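Local coordinates for protein WZI (PDB 2YNK) that binds carbohydrate as an outer-membrane beta-barrel lectin and underpins assembly of the group 1 capsule in Escherichia coli, at residues Q112-E116 against R126-A132; R120-G124 against A165-M169. All blocks are in the same frame, centred on the assembly; numbering follows the deposited sequence.

Contact 1 of 2, residues Q112-E116 against R126-A132; sequences QGNVE and RFNANGA
Two residues are squeezed out of an otherwise ordinary antiparallel hairpin: G113 faces A129, yet the next residue back, Q112, already faces A132 (CA-CA 4.7 Å). A type II turn, A129 to A132, takes up the slack, closed by A132 N to A129 O at 3.1 Å. G131 sits at phi/psi 86/-18, where a CB would jam against the carbonyl of N130. An Asx turn leads in, N128 OD1 accepting from N130 N at 2.8 Å, although that oxygen is crowded and less surely placed.

Between 114-115 and 127-128 the pairing is regular antiparallel. N114 and N128 form a hydrogen-bonded pair (N114 N to N128 O 2.7 Å, N128 N to N114 O 2.8 Å); V115 and F127 are a non-hydrogen-bonded pair, CA-CA 4.5 Å. E116 N gives a weak hydrogen bond to R126 O, 2.9 Å. V115 (chi1 p) lays CG2 over the F127 ring (chi1 m), 4.1 Å from its centroid, a CH-pi contact. On the other face N114 (m) and N128 (p) meet through N114 ND2 to N128 OD1, 3.1 Å, and N128 ND2 makes a weak hydrogen bond to E116 OE2, also 3.1 Å. This split is consistent with an outward apolar face in a membrane barrel. A bound dodecane touches R126 and E116, an n-octane A132.

The polar face looks onto an inner loop, whose R167 salt-bridges E116. Strand 95-104 flanks 112-116 through backbone bonds of L98 to G113 and L96 to V115; at the turn's end A132 is backbone hydrogen-bonded to Q147, whose OE1 also accepts from N130 ND2.

Contact 2 of 2, residues R120-G124 against A165-M169; sequences RISNG and AMRPM
R167, I121 and N123 carry this contact, in which the loop between strands 107-116 and 127-138 meets the loop between strands 151-152 and 170-176 round a buried arginine. The backbones stay apart, the nearest CA atoms, I121 and M166, lying 7.4 Å from each other; I121 and R167 are extended (phi/psi -93/134 and -81/134), and M166, a selenomethionine, is nearly flat at 171/161. The R167 side chain (chi1 m, chi2 t, chi3 107°) reaches the backbone of 121-123. Its NH1 comes 2.7 Å from I121 O, near the guanidinium plane but at too poor an angle for a hydrogen bond, and 3.4 Å from I121 CB. N123, its CA-CB bond toward 165-169, sets OD1 over one guanidinium face, 3.6 Å from R167 NE. I121 (m, t) brings CD1 to 3.8 Å from M166 CA, and both side chains rest on Y357. N123 ND2 turns back to S125 O. A buried cation among oxygens, without a clear inter-loop hydrogen bond, points to electrostatics and packing; its charge is met by E116.

Overall arrangement
The segments interleave along the chain: 112-116, then 120-124, then 126-132, and considerably later 165-169. Segment 120-124 therefore lies in the loop joining the two strands of contact 1, and contact 2 brings that loop against one reached some forty residues later. The centres are about 11 Å apart, on the same side of the chain's centre, with contact 2 nearer the middle. They touch directly: R167 NH2 is 2.5 Å from E116 OE1 in a salt bridge, and N130 CB packs 3.7 Å from P168 CG. The hairpin loop and the 165-169 loop are thus joined to the barrel wall, consistent with loops packed on its inner side.

Contact 1 of 2, residues Q112-E116 against R126-A132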
ATOM      1  N   GLN A 112     -18.319   5.503   1.718  1.00 51.35           N
ATOM      2  CA  GLN A 112     -17.547   5.892   2.888  1.00 52.64           C
ATOM      3  C   GLN A 112     -17.604   7.412   3.100  1.00 53.51           C
ATOM      4  O   GLN A 112     -17.377   8.185   2.173  1.00 53.53           O
ATOM      5  CB  GLN A 112     -16.104   5.416   2.706  1.00 53.16           C
ATOM      6  CG  GLN A 112     -15.140   5.796   3.815  1.00 54.64           C
ATOM      7  CD  GLN A 112     -15.387   5.027   5.080  1.00 55.54           C
ATOM      8  OE1 GLN A 112     -15.280   3.805   5.098  1.00 59.30           O
ATOM      9  NE2 GLN A 112     -15.708   5.737   6.152  1.00 58.85           N
ATOM     10  N   GLY A 113     -17.921   7.824   4.322  1.00 53.23           N
ATOM     11  CA  GLY A 113     -17.849   9.218   4.722  1.00 52.53           C
ATOM     12  C   GLY A 113     -16.843   9.352   5.846  1.00 53.38           C
ATOM     13  O   GLY A 113     -16.778   8.490   6.720  1.00 53.52           O
ATOM     14  N   ASN A 114     -16.045  10.420   5.811  1.00 52.82           N
ATOM     15  CA  ASN A 114     -15.089  10.734   6.872  1.00 51.38           C
ATOM     16  C   ASN A 114     -15.204  12.199   7.322  1.00 52.91           C
ATOM     17  O   ASN A 114     -15.382  13.103   6.497  1.00 51.45           O
ATOM     18  CB  ASN A 114     -13.653  10.505   6.399  1.00 50.37           C
ATOM     19  CG  ASN A 114     -13.447   9.161   5.754  1.00 49.03           C
ATOM     20  OD1 ASN A 114     -13.593   8.120   6.393  1.00 49.46           O
ATOM     21  ND2 ASN A 114     -13.070   9.177   4.479  1.00 47.81           N
ATOM     22  N   VAL A 115     -15.079  12.418   8.630  1.00 53.23           N
ATOM     23  CA  VAL A 115     -14.937  13.741   9.203  1.00 52.82           C
ATOM     24  C   VAL A 115     -13.637  13.765   9.997  1.00 54.26           C
ATOM     25  O   VAL A 115     -13.266  12.769  10.623  1.00 51.48           O
ATOM     26  CB  VAL A 115     -16.104  14.095  10.126  1.00 53.78           C
ATOM     27  CG1 VAL A 115     -16.038  13.270  11.394  1.00 53.74           C
ATOM     28  CG2 VAL A 115     -16.075  15.578  10.461  1.00 55.75           C
ATOM     29  N   GLU A 116     -12.959  14.915   9.982  1.00 56.46           N
ATOM     30  CA  GLU A 116     -11.586  15.013  10.482  1.00 55.75           C
ATOM     31  C   GLU A 116     -11.306  16.187  11.420  1.00 55.18           C
ATOM     32  O   GLU A 116     -11.981  17.210  11.381  1.00 56.50           O
ATOM     33  CB  GLU A 116     -10.630  15.086   9.296  1.00 56.41           C
ATOM     34  CG  GLU A 116     -10.321  13.725   8.706  1.00 57.03           C
ATOM     35  CD  GLU A 116      -9.754  13.809   7.303  1.00 57.92           C
ATOM     36  OE1 GLU A 116      -9.357  14.940   6.884  1.00 56.62           O
ATOM     37  OE2 GLU A 116      -9.711  12.737   6.632  1.00 53.43           O
ATOM     38  N   ARG A 126     -13.142  19.430   6.056  1.00 55.38           N
ATOM     39  CA  ARG A 126     -12.890  18.377   7.036  1.00 55.25           C
ATOM     40  C   ARG A 126     -13.749  17.134   6.789  1.00 52.85           C
ATOM     41  O   ARG A 126     -13.587  16.135   7.470  1.00 52.33           O
ATOM     42  CB  ARG A 126     -13.101  18.892   8.460  1.00 59.17           C
ATOM     43  CG  ARG A 126     -14.534  19.239   8.832  1.00 61.81           C
ATOM     44  CD  ARG A 126     -14.525  20.308   9.913  1.00 67.17           C
ATOM     45  NE  ARG A 126     -15.855  20.611  10.440  1.00 70.85           N
ATOM     46  CZ  ARG A 126     -16.405  20.036  11.508  1.00 73.24           C
ATOM     47  NH1 ARG A 126     -15.758  19.093  12.198  1.00 74.32           N
ATOM     48  NH2 ARG A 126     -17.623  20.404  11.886  1.00 74.59           N
ATOM     49  N   PHE A 127     -14.663  17.221   5.828  1.00 51.56           N
ATOM     50  CA  PHE A 127     -15.488  16.107   5.402  1.00 50.84           C
ATOM     51  C   PHE A 127     -14.963  15.576   4.087  1.00 50.15           C
ATOM     52  O   PHE A 127     -14.622  16.375   3.201  1.00 49.82           O
ATOM     53  CB  PHE A 127     -16.922  16.565   5.155  1.00 51.32           C
ATOM     54  CG  PHE A 127     -17.698  16.853   6.399  1.00 52.29           C
ATOM     55  CD1 PHE A 127     -18.311  15.821   7.101  1.00 52.78           C
ATOM     56  CD2 PHE A 127     -17.858  18.160   6.845  1.00 52.83           C
ATOM     57  CE1 PHE A 127     -19.053  16.089   8.237  1.00 54.73           C
ATOM     58  CE2 PHE A 127     -18.597  18.438   7.981  1.00 53.83           C
ATOM     59  CZ  PHE A 127     -19.193  17.406   8.680  1.00 55.40           C
ATOM     60  N   ASN A 128     -14.932  14.246   3.934  1.00 47.41           N
ATOM     61  CA  ASN A 128     -14.552  13.647   2.653  1.00 45.77           C
ATOM     62  C   ASN A 128     -15.051  12.214   2.443  1.00 45.86           C
ATOM     63  O   ASN A 128     -15.521  11.548   3.370  1.00 46.53           O
ATOM     64  CB  ASN A 128     -13.044  13.710   2.474  1.00 44.28           C
ATOM     65  CG  ASN A 128     -12.332  12.634   3.238  1.00 44.76           C
ATOM     66  OD1 ASN A 128     -12.154  11.550   2.729  1.00 48.12           O
ATOM     67  ND2 ASN A 128     -11.919  12.924   4.462  1.00 45.42           N
ATOM     68  N   ALA A 129     -14.938  11.752   1.205  1.00 44.54           N
ATOM     69  CA  ALA A 129     -15.408  10.431   0.830  1.00 43.64           C
ATOM     70  C   ALA A 129     -14.258   9.538   0.358  1.00 42.17           C
ATOM     71  O   ALA A 129     -14.400   8.830  -0.634  1.00 41.03           O
ATOM     72  CB  ALA A 129     -16.469  10.560  -0.254  1.00 43.32           C
ATOM     73  N   ASN A 130     -13.127   9.581   1.071  1.00 42.45           N
ATOM     74  CA  ASN A 130     -11.950   8.764   0.743  1.00 41.98           C
ATOM     75  C   ASN A 130     -12.252   7.261   0.937  1.00 44.89           C
ATOM     76  O   ASN A 130     -12.913   6.846   1.899  1.00 44.81           O
ATOM     77  CB  ASN A 130     -10.729   9.176   1.587  1.00 41.54           C
ATOM     78  CG  ASN A 130     -10.187  10.590   1.246  1.00 42.57           C
ATOM     79  OD1 ASN A 130      -9.268  11.099   1.911  1.00 40.26           O
ATOM     80  ND2 ASN A 130     -10.750  11.220   0.218  1.00 40.83           N
ATOM     81  N   GLY A 131     -11.787   6.446   0.004  1.00 45.85           N
ATOM     82  CA  GLY A 131     -12.092   5.041   0.040  1.00 47.16           C
ATOM     83  C   GLY A 131     -13.408   4.707  -0.633  1.00 48.53           C
ATOM     84  O   GLY A 131     -13.623   3.544  -0.977  1.00 49.64           O
ATOM     85  N   ALA A 132     -14.281   5.699  -0.840  1.00 46.72           N
ATOM     86  CA  ALA A 132     -15.615   5.428  -1.388  1.00 46.38           C
ATOM     87  C   ALA A 132     -15.502   5.006  -2.830  1.00 46.53           C
ATOM     88  O   ALA A 132     -14.937   5.735  -3.631  1.00 48.25           O
ATOM     89  CB  ALA A 132     -16.530   6.639  -1.276  1.00 44.06           C
TER

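Contact 2 of 2, residues R120-G124 against A165-M169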
ATOM      1  N   ARG A 120      -3.511  16.760   8.972  1.00 60.48           N
ATOM      2  CA  ARG A 120      -2.108  16.575   8.642  1.00 57.32           C
ATOM      3  C   ARG A 120      -1.948  16.853   7.150  1.00 55.26           C
ATOM      4  O   ARG A 120      -1.124  17.669   6.745  1.00 55.45           O
ATOM      5  CB  ARG A 120      -1.669  15.150   8.970  1.00 56.64           C
ATOM      6  CG  ARG A 120      -1.861  14.744  10.425  1.00 57.02           C
ATOM      7  CD  ARG A 120      -1.604  13.256  10.613  1.00 56.44           C
ATOM      8  NE  ARG A 120      -1.654  12.843  12.011  1.00 56.13           N
ATOM      9  CZ  ARG A 120      -1.486  11.591  12.431  1.00 55.75           C
ATOM     10  NH1 ARG A 120      -1.263  10.619  11.563  1.00 56.42           N
ATOM     11  NH2 ARG A 120      -1.551  11.305  13.727  1.00 56.11           N
ATOM     12  N   ILE A 121      -2.754  16.175   6.341  1.00 53.06           N
ATOM     13  CA  ILE A 121      -2.797  16.408   4.902  1.00 52.54           C
ATOM     14  C   ILE A 121      -3.893  17.440   4.621  1.00 52.22           C
ATOM     15  O   ILE A 121      -4.978  17.338   5.169  1.00 55.10           O
ATOM     16  CB  ILE A 121      -3.061  15.086   4.133  1.00 49.74           C
ATOM     17  CG1 ILE A 121      -2.048  14.011   4.544  1.00 50.24           C
ATOM     18  CG2 ILE A 121      -2.991  15.301   2.632  1.00 48.06           C
ATOM     19  CD1 ILE A 121      -1.996  12.813   3.612  1.00 47.87           C
ATOM     20  N   SER A 122      -3.609  18.436   3.787  1.00 53.62           N
ATOM     21  CA  SER A 122      -4.598  19.478   3.474  1.00 56.15           C
ATOM     22  C   SER A 122      -5.791  18.923   2.741  1.00 56.46           C
ATOM     23  O   SER A 122      -5.721  17.849   2.134  1.00 58.99           O
ATOM     24  CB  SER A 122      -3.993  20.582   2.603  1.00 58.66           C
ATOM     25  OG  SER A 122      -3.169  21.424   3.379  1.00 65.25           O
ATOM     26  N   ASN A 123      -6.884  19.675   2.780  1.00 55.71           N
ATOM     27  CA  ASN A 123      -8.073  19.307   2.052  1.00 56.55           C
ATOM     28  C   ASN A 123      -8.963  20.509   1.825  1.00 58.78           C
ATOM     29  O   ASN A 123      -8.683  21.600   2.325  1.00 67.50           O
ATOM     30  CB  ASN A 123      -8.829  18.219   2.821  1.00 58.40           C
ATOM     31  CG  ASN A 123      -9.415  17.151   1.914  1.00 56.18           C
ATOM     32  OD1 ASN A 123      -8.891  16.863   0.840  1.00 51.49           O
ATOM     33  ND2 ASN A 123     -10.511  16.554   2.358  1.00 60.38           N
ATOM     34  N   GLY A 124     -10.018  20.319   1.041  1.00 57.44           N
ATOM     35  CA  GLY A 124     -11.021  21.356   0.838  1.00 55.78           C
ATOM     36  C   GLY A 124     -11.873  21.544   2.078  1.00 55.05           C
ATOM     37  O   GLY A 124     -12.337  22.638   2.362  1.00 57.40           O
ATOM     38  N   ALA A 165       0.420   7.002   1.022  1.00 41.29           N
ATOM     39  CA  ALA A 165       0.846   7.987   2.007  1.00 42.09           C
ATOM     40  C   ALA A 165       0.374   9.376   1.604  1.00 44.33           C
ATOM     41  O   ALA A 165       1.176  10.308   1.452  1.00 45.81           O
ATOM     42  CB  ALA A 165       2.365   7.953   2.111  1.00 42.57           C
HETATM   43  N   MSE A 166      -0.934   9.499   1.421  1.00 45.08           N
HETATM   44  CA  MSE A 166      -1.525  10.561   0.606  1.00 47.48           C
HETATM   45  C   MSE A 166      -2.978  10.230   0.463  1.00 48.42           C
HETATM   46  O   MSE A 166      -3.381   9.087   0.662  1.00 47.16           O
HETATM   47  CB  MSE A 166      -0.907  10.529  -0.790  1.00 48.41           C
HETATM   48  CG  MSE A 166      -0.667   9.049  -1.143  1.00 48.54           C
HETATM   49 SE   MSE A 166      -1.364   8.650  -2.908  1.00 50.73          SE
HETATM   50  CE  MSE A 166      -3.176   8.109  -2.350  1.00 55.62           C
ATOM     51  N   ARG A 167      -3.786  11.213   0.097  1.00 49.35           N
ATOM     52  CA  ARG A 167      -5.216  10.992   0.009  1.00 48.06           C
ATOM     53  C   ARG A 167      -5.504  10.320  -1.315  1.00 48.16           C
ATOM     54  O   ARG A 167      -4.975  10.752  -2.345  1.00 49.48           O
ATOM     55  CB  ARG A 167      -5.989  12.301   0.142  1.00 46.82           C
ATOM     56  CG  ARG A 167      -5.681  13.008   1.442  1.00 48.32           C
ATOM     57  CD  ARG A 167      -6.504  14.268   1.627  1.00 50.19           C
ATOM     58  NE  ARG A 167      -7.519  14.049   2.641  1.00 50.37           N
ATOM     59  CZ  ARG A 167      -7.459  14.487   3.888  1.00 52.80           C
ATOM     60  NH1 ARG A 167      -6.450  15.228   4.318  1.00 54.30           N
ATOM     61  NH2 ARG A 167      -8.443  14.198   4.714  1.00 55.71           N
ATOM     62  N   PRO A 168      -6.331   9.257  -1.295  1.00 46.56           N
ATOM     63  CA  PRO A 168      -6.625   8.532  -2.522  1.00 47.34           C
ATOM     64  C   PRO A 168      -7.325   9.444  -3.526  1.00 49.30           C
ATOM     65  O   PRO A 168      -8.064  10.354  -3.121  1.00 50.49           O
ATOM     66  CB  PRO A 168      -7.539   7.393  -2.057  1.00 46.84           C
ATOM     67  CG  PRO A 168      -8.140   7.877  -0.781  1.00 47.06           C
ATOM     68  CD  PRO A 168      -7.100   8.742  -0.147  1.00 46.89           C
HETATM   69  N   MSE A 169      -7.084   9.206  -4.814  1.00 47.80           N
HETATM   70  CA  MSE A 169      -7.539  10.107  -5.858  1.00 46.38           C
HETATM   71  C   MSE A 169      -8.733   9.556  -6.541  1.00 47.35           C
HETATM   72  O   MSE A 169      -8.894   8.333  -6.656  1.00 53.37           O
HETATM   73  CB  MSE A 169      -6.461  10.290  -6.908  1.00 47.67           C
HETATM   74  CG  MSE A 169      -5.139  10.701  -6.277  1.00 50.16           C
HETATM   75 SE   MSE A 169      -3.794  10.859  -7.705  1.00 58.33          SE
HETATM   76  CE  MSE A 169      -3.427   8.922  -7.906  1.00 55.88           C
TER